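Local coordinates for disulphide isomerase (Xylella fastidiosa, PDB 3FK8), which probably catalyses the exchange or isomerisation of protein disulphides, as thioredoxin-fold proteins of this kind do, at residues K30-W40 and H63-F74; A14-L22 and L78-D86. All coordinates share one frame; numbering follows the deposited sequence.

Contact 1: K30-W40 and H63-F74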
loop_
_atom_site.group_PDB
_atom_site.type_symbol
_atom_site.label_atom_id
_atom_site.label_comp_id
_atom_site.label_asym_id
_atom_site.label_seq_id
_atom_site.Cartn_x
_atom_site.Cartn_y
_atom_site.Cartn_z
ATOM N N LYS A 30 -11.591 -10.577 -2.772
ATOM C CA LYS A 30 -11.040 -9.608 -1.836
ATOM C C LYS A 30 -10.518 -8.394 -2.575
ATOM O O LYS A 30 -10.079 -8.492 -3.721
ATOM C CB LYS A 30 -9.878 -10.195 -1.046
ATOM C CG LYS A 30 -10.287 -11.244 -0.022
ATOM C CD LYS A 30 -9.103 -12.080 0.319
ATOM C CE LYS A 30 -8.219 -11.413 1.318
ATOM N NZ LYS A 30 -7.371 -12.432 1.985
ATOM N N PRO A 31 -10.602 -7.233 -1.935
ATOM C CA PRO A 31 -9.915 -6.055 -2.493
ATOM C C PRO A 31 -8.388 -6.210 -2.427
ATOM O O PRO A 31 -7.848 -6.994 -1.605
ATOM C CB PRO A 31 -10.382 -4.934 -1.563
ATOM C CG PRO A 31 -10.697 -5.588 -0.274
ATOM C CD PRO A 31 -11.203 -6.959 -0.613
ATOM N N THR A 32 -7.701 -5.477 -3.288
ATOM C CA THR A 32 -6.247 -5.419 -3.290
ATOM C C THR A 32 -5.788 -4.064 -2.765
ATOM O O THR A 32 -6.345 -3.026 -3.119
ATOM C CB THR A 32 -5.722 -5.628 -4.698
ATOM O OG1 THR A 32 -6.135 -6.914 -5.149
ATOM C CG2 THR A 32 -4.180 -5.516 -4.771
ATOM N N LEU A 33 -4.794 -4.090 -1.889
ATOM C CA LEU A 33 -4.181 -2.903 -1.349
ATOM C C LEU A 33 -2.837 -2.673 -2.032
ATOM O O LEU A 33 -1.948 -3.513 -1.967
ATOM C CB LEU A 33 -3.964 -3.172 0.116
ATOM C CG LEU A 33 -3.339 -2.123 0.957
ATOM C CD1 LEU A 33 -4.267 -0.902 0.996
ATOM C CD2 LEU A 33 -3.059 -2.623 2.378
ATOM N N LEU A 34 -2.747 -1.565 -2.740
ATOM C CA LEU A 34 -1.485 -1.136 -3.340
ATOM C C LEU A 34 -0.839 -0.082 -2.423
ATOM O O LEU A 34 -1.480 0.931 -2.112
ATOM C CB LEU A 34 -1.749 -0.502 -4.681
ATOM C CG LEU A 34 -2.502 -1.293 -5.734
ATOM C CD1 LEU A 34 -2.591 -0.573 -7.069
ATOM C CD2 LEU A 34 -1.885 -2.670 -5.905
ATOM N N VAL A 35 0.382 -0.355 -1.991
ATOM C CA VAL A 35 1.086 0.541 -1.073
ATOM C C VAL A 35 2.266 1.121 -1.799
ATOM O O VAL A 35 3.207 0.396 -2.167
ATOM C CB VAL A 35 1.566 -0.169 0.220
ATOM C CG1 VAL A 35 2.136 0.848 1.171
ATOM C CG2 VAL A 35 0.406 -0.977 0.842
ATOM N N PHE A 36 2.197 2.425 -2.083
ATOM C CA PHE A 36 3.275 3.132 -2.810
ATOM C C PHE A 36 4.219 3.799 -1.819
ATOM O O PHE A 36 3.785 4.555 -0.948
ATOM C CB PHE A 36 2.665 4.205 -3.695
ATOM C CG PHE A 36 1.857 3.679 -4.845
ATOM C CD1 PHE A 36 2.428 3.614 -6.134
ATOM C CD2 PHE A 36 0.538 3.252 -4.681
ATOM C CE1 PHE A 36 1.666 3.129 -7.209
ATOM C CE2 PHE A 36 -0.205 2.780 -5.784
ATOM C CZ PHE A 36 0.342 2.728 -7.001
ATOM N N GLY A 37 5.523 3.580 -1.969
ATOM C CA GLY A 37 6.465 4.152 -1.026
ATOM C C GLY A 37 7.877 3.879 -1.489
ATOM O O GLY A 37 8.114 3.492 -2.650
ATOM N N ALA A 38 8.842 4.046 -0.589
ATOM C CA ALA A 38 10.230 3.826 -0.942
ATOM C C ALA A 38 10.996 3.578 0.339
ATOM O O ALA A 38 10.613 4.035 1.427
ATOM C CB ALA A 38 10.820 5.012 -1.679
ATOM N N ASN A 39 12.167 2.951 0.221
ATOM C CA ASN A 39 12.956 2.594 1.393
ATOM C C ASN A 39 13.595 3.768 2.106
ATOM O O ASN A 39 13.857 3.663 3.302
ATOM C CB ASN A 39 14.024 1.563 0.994
ATOM C CG ASN A 39 13.419 0.232 0.619
ATOM O OD1 ASN A 39 12.460 -0.224 1.227
ATOM N ND2 ASN A 39 13.947 -0.384 -0.420
ATOM N N TRP A 40 13.828 4.867 1.399
ATOM C CA TRP A 40 14.426 6.054 2.023
ATOM C C TRP A 40 13.459 6.775 2.922
ATOM O O TRP A 40 13.891 7.613 3.707
ATOM C CB TRP A 40 14.983 7.026 0.960
ATOM C CG TRP A 40 13.952 7.552 0.054
ATOM C CD1 TRP A 40 13.646 7.072 -1.223
ATOM C CD2 TRP A 40 13.048 8.658 0.288
ATOM N NE1 TRP A 40 12.614 7.816 -1.752
ATOM C CE2 TRP A 40 12.207 8.775 -0.857
ATOM C CE3 TRP A 40 12.852 9.551 1.351
ATOM C CZ2 TRP A 40 11.217 9.767 -0.965
ATOM C CZ3 TRP A 40 11.886 10.526 1.241
ATOM C CH2 TRP A 40 11.068 10.630 0.094
ATOM N N HIS A 63 -8.346 -9.428 5.003
ATOM C CA HIS A 63 -9.178 -8.589 4.152
ATOM C C HIS A 63 -8.637 -8.203 2.809
ATOM O O HIS A 63 -9.445 -7.845 1.941
ATOM C CB HIS A 63 -9.549 -7.328 4.901
ATOM C CG HIS A 63 -10.487 -7.593 6.008
ATOM N ND1 HIS A 63 -10.065 -7.688 7.308
ATOM C CD2 HIS A 63 -11.815 -7.859 6.014
ATOM C CE1 HIS A 63 -11.098 -7.981 8.080
ATOM N NE2 HIS A 63 -12.168 -8.068 7.322
ATOM N N PHE A 64 -7.328 -8.281 2.586
ATOM C CA PHE A 64 -6.717 -7.740 1.364
ATOM C C PHE A 64 -5.717 -8.660 0.752
ATOM O O PHE A 64 -5.072 -9.467 1.446
ATOM C CB PHE A 64 -5.924 -6.454 1.697
ATOM C CG PHE A 64 -6.759 -5.345 2.269
ATOM C CD1 PHE A 64 -7.506 -4.531 1.410
ATOM C CD2 PHE A 64 -6.744 -5.076 3.664
ATOM C CE1 PHE A 64 -8.279 -3.515 1.934
ATOM C CE2 PHE A 64 -7.520 -4.055 4.186
ATOM C CZ PHE A 64 -8.278 -3.256 3.308
ATOM N N GLU A 65 -5.569 -8.543 -0.556
ATOM C CA GLU A 65 -4.319 -8.945 -1.218
ATOM C C GLU A 65 -3.459 -7.700 -1.186
ATOM O O GLU A 65 -4.010 -6.588 -1.141
ATOM C CB GLU A 65 -4.603 -9.375 -2.655
ATOM C CG GLU A 65 -5.486 -10.649 -2.757
ATOM C CD GLU A 65 -4.861 -11.875 -2.134
ATOM O OE1 GLU A 65 -3.622 -12.064 -2.230
ATOM O OE2 GLU A 65 -5.614 -12.664 -1.504
ATOM N N VAL A 66 -2.153 -7.828 -1.076
ATOM C CA VAL A 66 -1.309 -6.617 -0.879
ATOM C C VAL A 66 -0.109 -6.636 -1.821
ATOM O O VAL A 66 0.516 -7.685 -2.048
ATOM C CB VAL A 66 -0.718 -6.585 0.521
ATOM C CG1 VAL A 66 0.133 -5.333 0.749
ATOM C CG2 VAL A 66 -1.775 -6.672 1.571
ATOM N N VAL A 67 0.202 -5.469 -2.382
ATOM C CA VAL A 67 1.398 -5.261 -3.224
ATOM C C VAL A 67 2.058 -3.976 -2.796
ATOM O O VAL A 67 1.379 -2.954 -2.711
ATOM C CB VAL A 67 1.076 -5.115 -4.732
ATOM C CG1 VAL A 67 2.344 -4.818 -5.565
ATOM C CG2 VAL A 67 0.392 -6.351 -5.255
ATOM N N LYS A 68 3.375 -4.025 -2.564
ATOM C CA LYS A 68 4.182 -2.822 -2.310
ATOM C C LYS A 68 4.851 -2.366 -3.573
ATOM O O LYS A 68 5.472 -3.213 -4.231
ATOM C CB LYS A 68 5.212 -3.054 -1.216
ATOM C CG LYS A 68 4.621 -2.935 0.198
ATOM C CD LYS A 68 5.709 -3.077 1.271
ATOM C CE LYS A 68 5.925 -4.536 1.609
ATOM N NZ LYS A 68 6.898 -4.762 2.747
ATOM N N ILE A 69 4.679 -1.104 -3.951
ATOM C CA ILE A 69 5.222 -0.554 -5.186
ATOM C C ILE A 69 6.280 0.505 -4.835
ATOM O O ILE A 69 5.962 1.549 -4.228
ATOM C CB ILE A 69 4.112 0.091 -6.071
ATOM C CG1 ILE A 69 3.118 -1.016 -6.423
ATOM C CG2 ILE A 69 4.696 0.695 -7.285
ATOM C CD1 ILE A 69 1.752 -0.593 -6.583
ATOM N N ASP A 70 7.530 0.220 -5.184
ATOM C CA ASP A 70 8.626 1.166 -5.018
ATOM C C ASP A 70 8.497 2.334 -5.988
ATOM O O ASP A 70 8.406 2.130 -7.181
ATOM C CB ASP A 70 9.937 0.424 -5.309
ATOM C CG ASP A 70 11.142 1.337 -5.170
ATOM O OD1 ASP A 70 11.134 2.222 -4.319
ATOM O OD2 ASP A 70 12.116 1.107 -5.912
ATOM N N VAL A 71 8.530 3.559 -5.460
ATOM C CA VAL A 71 8.544 4.731 -6.322
ATOM C C VAL A 71 9.896 5.401 -6.321
ATOM O O VAL A 71 10.058 6.431 -6.981
ATOM C CB VAL A 71 7.412 5.738 -6.049
ATOM C CG1 VAL A 71 6.037 5.067 -6.299
ATOM C CG2 VAL A 71 7.497 6.359 -4.671
ATOM N N GLY A 72 10.894 4.807 -5.677
ATOM C CA GLY A 72 12.249 5.380 -5.704
ATOM C C GLY A 72 12.253 6.794 -5.153
ATOM O O GLY A 72 11.467 7.145 -4.268
ATOM N N ASN A 73 13.112 7.625 -5.745
ATOM C CA ASN A 73 13.127 9.070 -5.402
ATOM C C ASN A 73 12.096 9.798 -6.241
ATOM O O ASN A 73 12.428 10.674 -7.022
ATOM C CB ASN A 73 14.532 9.665 -5.588
ATOM C CG ASN A 73 15.509 9.106 -4.593
ATOM O OD1 ASN A 73 16.538 8.537 -4.959
ATOM N ND2 ASN A 73 15.174 9.227 -3.327
ATOM N N PHE A 74 10.835 9.389 -6.106
ATOM C CA PHE A 74 9.803 9.857 -7.018
ATOM C C PHE A 74 10.261 9.724 -8.477
ATOM O O PHE A 74 10.050 10.641 -9.292
ATOM C CB PHE A 74 9.324 11.287 -6.693
ATOM C CG PHE A 74 8.758 11.399 -5.321
ATOM C CD1 PHE A 74 7.438 10.991 -5.099
ATOM C CD2 PHE A 74 9.503 11.914 -4.261
ATOM C CE1 PHE A 74 6.887 11.076 -3.834
ATOM C CE2 PHE A 74 8.913 11.996 -2.994
ATOM C CZ PHE A 74 7.612 11.576 -2.802
HETATM O O HOH W 1 13.112 2.411 -2.417
#
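I69 lays its CD1 methyl over one face of the F36 ring, 3.9 Å from the ring centroid, a CH-pi contact. The two belong to neighbouring parallel strands, 32-37 and 65-70, of the thioredoxin-fold sheet. Strand 65-70 is an outer strand of that sheet. V71 CG1 meets the same ring at its edge. L34 and V67 continue this face side by side, with CD2 of L34 4.0 Å from CB of V67. Helix 14-28 covers part of it.

Seven backbone hydrogen bonds join the segments, from E65 N to P31 O at one end to V71 N to G37 O at the other. On the opposite face L33 and V35 lie beside V66 and K68, and K68 NZ turns away to a salt bridge with D48. F64 packs its CD1 against CG of P31, 3.8 Å away.

At the end of strand 65-70, D70 OD1 accepts from G72 N at 2.9 Å, closing an Asx turn. A water links the same oxygen to N39 N across the segments, while OD2 pairs with R76. The W40 indole lies alongside residues 72-74. N73 ND2 sits over one face, toward the rim, as packing and not as a hydrogen bond. In the ring plane, W40 NE1 donates to G72 O at 2.8 Å, a nearly straight bond (171°) that reaches the oxygen from above its carbonyl plane.

Contact 2: A14-L22 and L78-D86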
loop_
_atom_site.group_PDB
_atom_site.type_symbol
_atom_site.label_atom_id
_atom_site.label_comp_id
_atom_site.label_asym_id
_atom_site.label_seq_id
_atom_site.Cartn_x
_atom_site.Cartn_y
_atom_site.Cartn_z
ATOM N N ALA A 14 6.814 -4.273 -10.907
ATOM C CA ALA A 14 5.627 -3.919 -10.157
ATOM C C ALA A 14 4.337 -4.186 -10.958
ATOM O O ALA A 14 3.335 -4.599 -10.389
ATOM C CB ALA A 14 5.723 -2.453 -9.729
ATOM N N TRP A 15 4.315 -3.925 -12.273
ATOM C CA TRP A 15 3.101 -4.201 -13.043
ATOM C C TRP A 15 2.680 -5.669 -12.980
ATOM O O TRP A 15 1.497 -5.984 -12.832
ATOM C CB TRP A 15 3.256 -3.826 -14.516
ATOM C CG TRP A 15 3.048 -2.350 -14.757
ATOM C CD1 TRP A 15 4.013 -1.395 -14.903
ATOM C CD2 TRP A 15 1.792 -1.689 -14.885
ATOM N NE1 TRP A 15 3.426 -0.169 -15.102
ATOM C CE2 TRP A 15 2.060 -0.326 -15.134
ATOM C CE3 TRP A 15 0.457 -2.124 -14.823
ATOM C CZ2 TRP A 15 1.022 0.634 -15.307
ATOM C CZ3 TRP A 15 -0.582 -1.151 -14.972
ATOM C CH2 TRP A 15 -0.276 0.201 -15.220
ATOM N N THR A 16 3.673 -6.558 -13.092
ATOM C CA THR A 16 3.399 -7.998 -12.982
ATOM C C THR A 16 2.863 -8.333 -11.610
ATOM O O THR A 16 1.839 -9.027 -11.502
ATOM C CB THR A 16 4.611 -8.821 -13.341
ATOM O OG1 THR A 16 4.935 -8.536 -14.697
ATOM C CG2 THR A 16 4.269 -10.305 -13.296
ATOM N N GLN A 17 3.497 -7.768 -10.574
ATOM C CA GLN A 17 3.055 -8.001 -9.194
ATOM C C GLN A 17 1.644 -7.507 -8.954
ATOM O O GLN A 17 0.862 -8.194 -8.301
ATOM C CB GLN A 17 4.015 -7.427 -8.165
ATOM C CG GLN A 17 5.334 -8.195 -8.181
ATOM C CD GLN A 17 6.272 -7.849 -7.060
ATOM O OE1 GLN A 17 6.235 -6.739 -6.535
ATOM N NE2 GLN A 17 7.170 -8.793 -6.706
ATOM N N VAL A 18 1.308 -6.330 -9.494
ATOM C CA VAL A 18 -0.041 -5.815 -9.313
ATOM C C VAL A 18 -1.041 -6.706 -10.076
ATOM O O VAL A 18 -2.092 -7.037 -9.576
ATOM C CB VAL A 18 -0.123 -4.359 -9.790
ATOM C CG1 VAL A 18 -1.556 -3.873 -9.868
ATOM C CG2 VAL A 18 0.679 -3.458 -8.850
ATOM N N LYS A 19 -0.679 -7.122 -11.290
ATOM C CA LYS A 19 -1.555 -7.990 -12.074
ATOM C C LYS A 19 -1.860 -9.284 -11.298
ATOM O O LYS A 19 -3.019 -9.728 -11.220
ATOM C CB LYS A 19 -0.962 -8.281 -13.461
ATOM C CG LYS A 19 -1.928 -8.957 -14.425
ATOM C CD LYS A 19 -1.338 -8.982 -15.856
ATOM C CE LYS A 19 -2.208 -9.810 -16.779
ATOM N NZ LYS A 19 -1.549 -9.931 -18.094
ATOM N N LYS A 20 -0.798 -9.870 -10.741
ATOM C CA LYS A 20 -0.900 -11.112 -9.967
ATOM C C LYS A 20 -1.741 -10.950 -8.683
ATOM O O LYS A 20 -2.467 -11.869 -8.303
ATOM C CB LYS A 20 0.493 -11.606 -9.606
ATOM C CG LYS A 20 0.506 -12.836 -8.703
ATOM C CD LYS A 20 1.931 -13.126 -8.249
ATOM C CE LYS A 20 2.021 -14.343 -7.359
ATOM N NZ LYS A 20 1.889 -15.586 -8.124
ATOM N N ALA A 21 -1.636 -9.796 -8.017
ATOM C CA ALA A 21 -2.409 -9.519 -6.807
ATOM C C ALA A 21 -3.880 -9.284 -7.159
ATOM O O ALA A 21 -4.786 -9.812 -6.486
ATOM C CB ALA A 21 -1.838 -8.341 -6.092
ATOM N N LEU A 22 -4.135 -8.556 -8.260
ATOM C CA LEU A 22 -5.499 -8.318 -8.696
ATOM C C LEU A 22 -6.172 -9.628 -9.120
ATOM O O LEU A 22 -7.366 -9.826 -8.858
ATOM C CB LEU A 22 -5.580 -7.232 -9.796
ATOM C CG LEU A 22 -5.177 -5.807 -9.353
ATOM C CD1 LEU A 22 -5.176 -4.946 -10.607
ATOM C CD2 LEU A 22 -6.106 -5.198 -8.347
ATOM N N LEU A 78 6.332 5.479 -11.897
ATOM C CA LEU A 78 5.424 6.617 -11.832
ATOM C C LEU A 78 4.178 6.399 -12.664
ATOM O O LEU A 78 3.106 6.902 -12.329
ATOM C CB LEU A 78 6.156 7.877 -12.309
ATOM C CG LEU A 78 7.363 8.293 -11.466
ATOM C CD1 LEU A 78 7.890 9.591 -12.047
ATOM C CD2 LEU A 78 6.980 8.451 -10.005
ATOM N N GLU A 79 4.289 5.672 -13.759
ATOM C CA GLU A 79 3.123 5.430 -14.579
ATOM C C GLU A 79 2.127 4.506 -13.890
ATOM O O GLU A 79 0.952 4.551 -14.181
ATOM C CB GLU A 79 3.514 4.926 -15.947
ATOM C CG GLU A 79 3.877 3.487 -16.017
ATOM C CD GLU A 79 5.183 3.078 -15.389
ATOM O OE1 GLU A 79 6.002 3.933 -14.930
ATOM O OE2 GLU A 79 5.408 1.840 -15.390
ATOM N N LEU A 80 2.597 3.664 -12.986
ATOM C CA LEU A 80 1.695 2.824 -12.246
ATOM C C LEU A 80 0.934 3.646 -11.193
ATOM O O LEU A 80 -0.271 3.452 -11.000
ATOM C CB LEU A 80 2.501 1.623 -11.737
ATOM C CG LEU A 80 1.886 0.572 -10.865
ATOM C CD1 LEU A 80 0.747 -0.088 -11.604
ATOM C CD2 LEU A 80 2.955 -0.467 -10.511
ATOM N N SER A 81 1.604 4.624 -10.572
ATOM C CA SER A 81 0.884 5.592 -9.765
ATOM C C SER A 81 -0.174 6.337 -10.615
ATOM O O SER A 81 -1.318 6.495 -10.217
ATOM C CB SER A 81 1.872 6.567 -9.079
ATOM O OG SER A 81 1.136 7.559 -8.368
ATOM N N GLN A 82 0.244 6.835 -11.770
ATOM C CA GLN A 82 -0.700 7.594 -12.607
ATOM C C GLN A 82 -1.911 6.757 -12.995
ATOM O O GLN A 82 -3.020 7.273 -13.071
ATOM C CB GLN A 82 -0.001 8.107 -13.848
ATOM C CG GLN A 82 1.011 9.205 -13.560
ATOM C CD GLN A 82 1.695 9.661 -14.832
ATOM O OE1 GLN A 82 2.235 8.860 -15.582
ATOM N NE2 GLN A 82 1.679 10.968 -15.068
ATOM N N ALA A 83 -1.718 5.451 -13.225
ATOM C CA ALA A 83 -2.794 4.581 -13.698
ATOM C C ALA A 83 -3.891 4.412 -12.659
ATOM O O ALA A 83 -5.027 4.147 -12.990
ATOM C CB ALA A 83 -2.239 3.210 -14.095
ATOM N N TYR A 84 -3.485 4.542 -11.384
ATOM C CA TYR A 84 -4.340 4.218 -10.249
ATOM C C TYR A 84 -4.696 5.465 -9.472
ATOM O O TYR A 84 -5.052 5.392 -8.291
ATOM C CB TYR A 84 -3.708 3.102 -9.373
ATOM C CG TYR A 84 -3.824 1.771 -9.985
ATOM C CD1 TYR A 84 -5.020 1.064 -9.935
ATOM C CD2 TYR A 84 -2.762 1.191 -10.684
ATOM C CE1 TYR A 84 -5.154 -0.159 -10.578
ATOM C CE2 TYR A 84 -2.890 -0.072 -11.316
ATOM C CZ TYR A 84 -4.078 -0.760 -11.226
ATOM O OH TYR A 84 -4.211 -1.941 -11.928
ATOM N N GLY A 85 -4.658 6.612 -10.147
ATOM C CA GLY A 85 -5.216 7.825 -9.583
ATOM C C GLY A 85 -4.258 8.759 -8.872
ATOM O O GLY A 85 -4.707 9.576 -8.048
ATOM N N ASP A 86 -2.969 8.689 -9.219
ATOM C CA ASP A 86 -1.925 9.563 -8.657
ATOM C C ASP A 86 -1.842 9.570 -7.151
ATOM O O ASP A 86 -1.726 10.652 -6.589
ATOM C CB ASP A 86 -2.084 10.989 -9.172
ATOM C CG ASP A 86 -1.920 11.086 -10.659
ATOM O OD1 ASP A 86 -0.838 10.719 -11.168
ATOM O OD2 ASP A 86 -2.866 11.579 -11.315
#
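L80 sets its CD1 methyl squarely over the six-membered ring of W15, 3.5 Å from the ring centroid and 1° off the normal. This CH-pi contact is the heart of the meeting between helix 14-28 and helix 78-83. The other methyl, CD2, meets A14 CB and also touches V18 CG2. With CG opposite the backbone N (chi1 177°), the isobutyl group of L80 points at helix 14-28, where CD1 reaches the indole and CD2 reaches A14 and V18.

The indole is also held at its edge. W15 NE1 donates to E79 OE2 at 2.8 Å, with the carboxylate oxygen in the ring plane and met on its anti side, 26° out of the carboxylate plane. E79 gets there by a bend at chi2. A83 CB touches W15 CH2 at 3.8 Å.

Y84 comes from the opposite direction to L22 and V18. Its OH lies 3.4 Å from L22 CD1 and 3.9 Å from V18 CG1, van der Waals contacts of the phenol end.

S81 O accepts from both Y84 N and D86 N, from opposite faces of its plane. Beneath the pair lies the sheet: V18 and L80 rest on I69 of strand 65-70, and Y84 reaches L34 of strand 32-37 and V96 and V98 of strand 94-98.

Overall arrangement
Contact 1 builds part of the central sheet, and contact 2 joins two helices that pack on one face of it. Their centres are about 9 Å apart. They meet directly where V67 of strand 65-70 packs on A21 of helix 14-28. T32 OG1 also lies 3.6 Å from L22 CD2. Along the chain each helix of contact 2 adjoins a strand of contact 1: helix 14-28 leads into strand 32-37, and strand 65-70 is followed by helix 78-83. At the end of strand 32-37, G37 touches the residues of a probable thioredoxin-type CxxC, C41 and C44, at the start of helix 42-51.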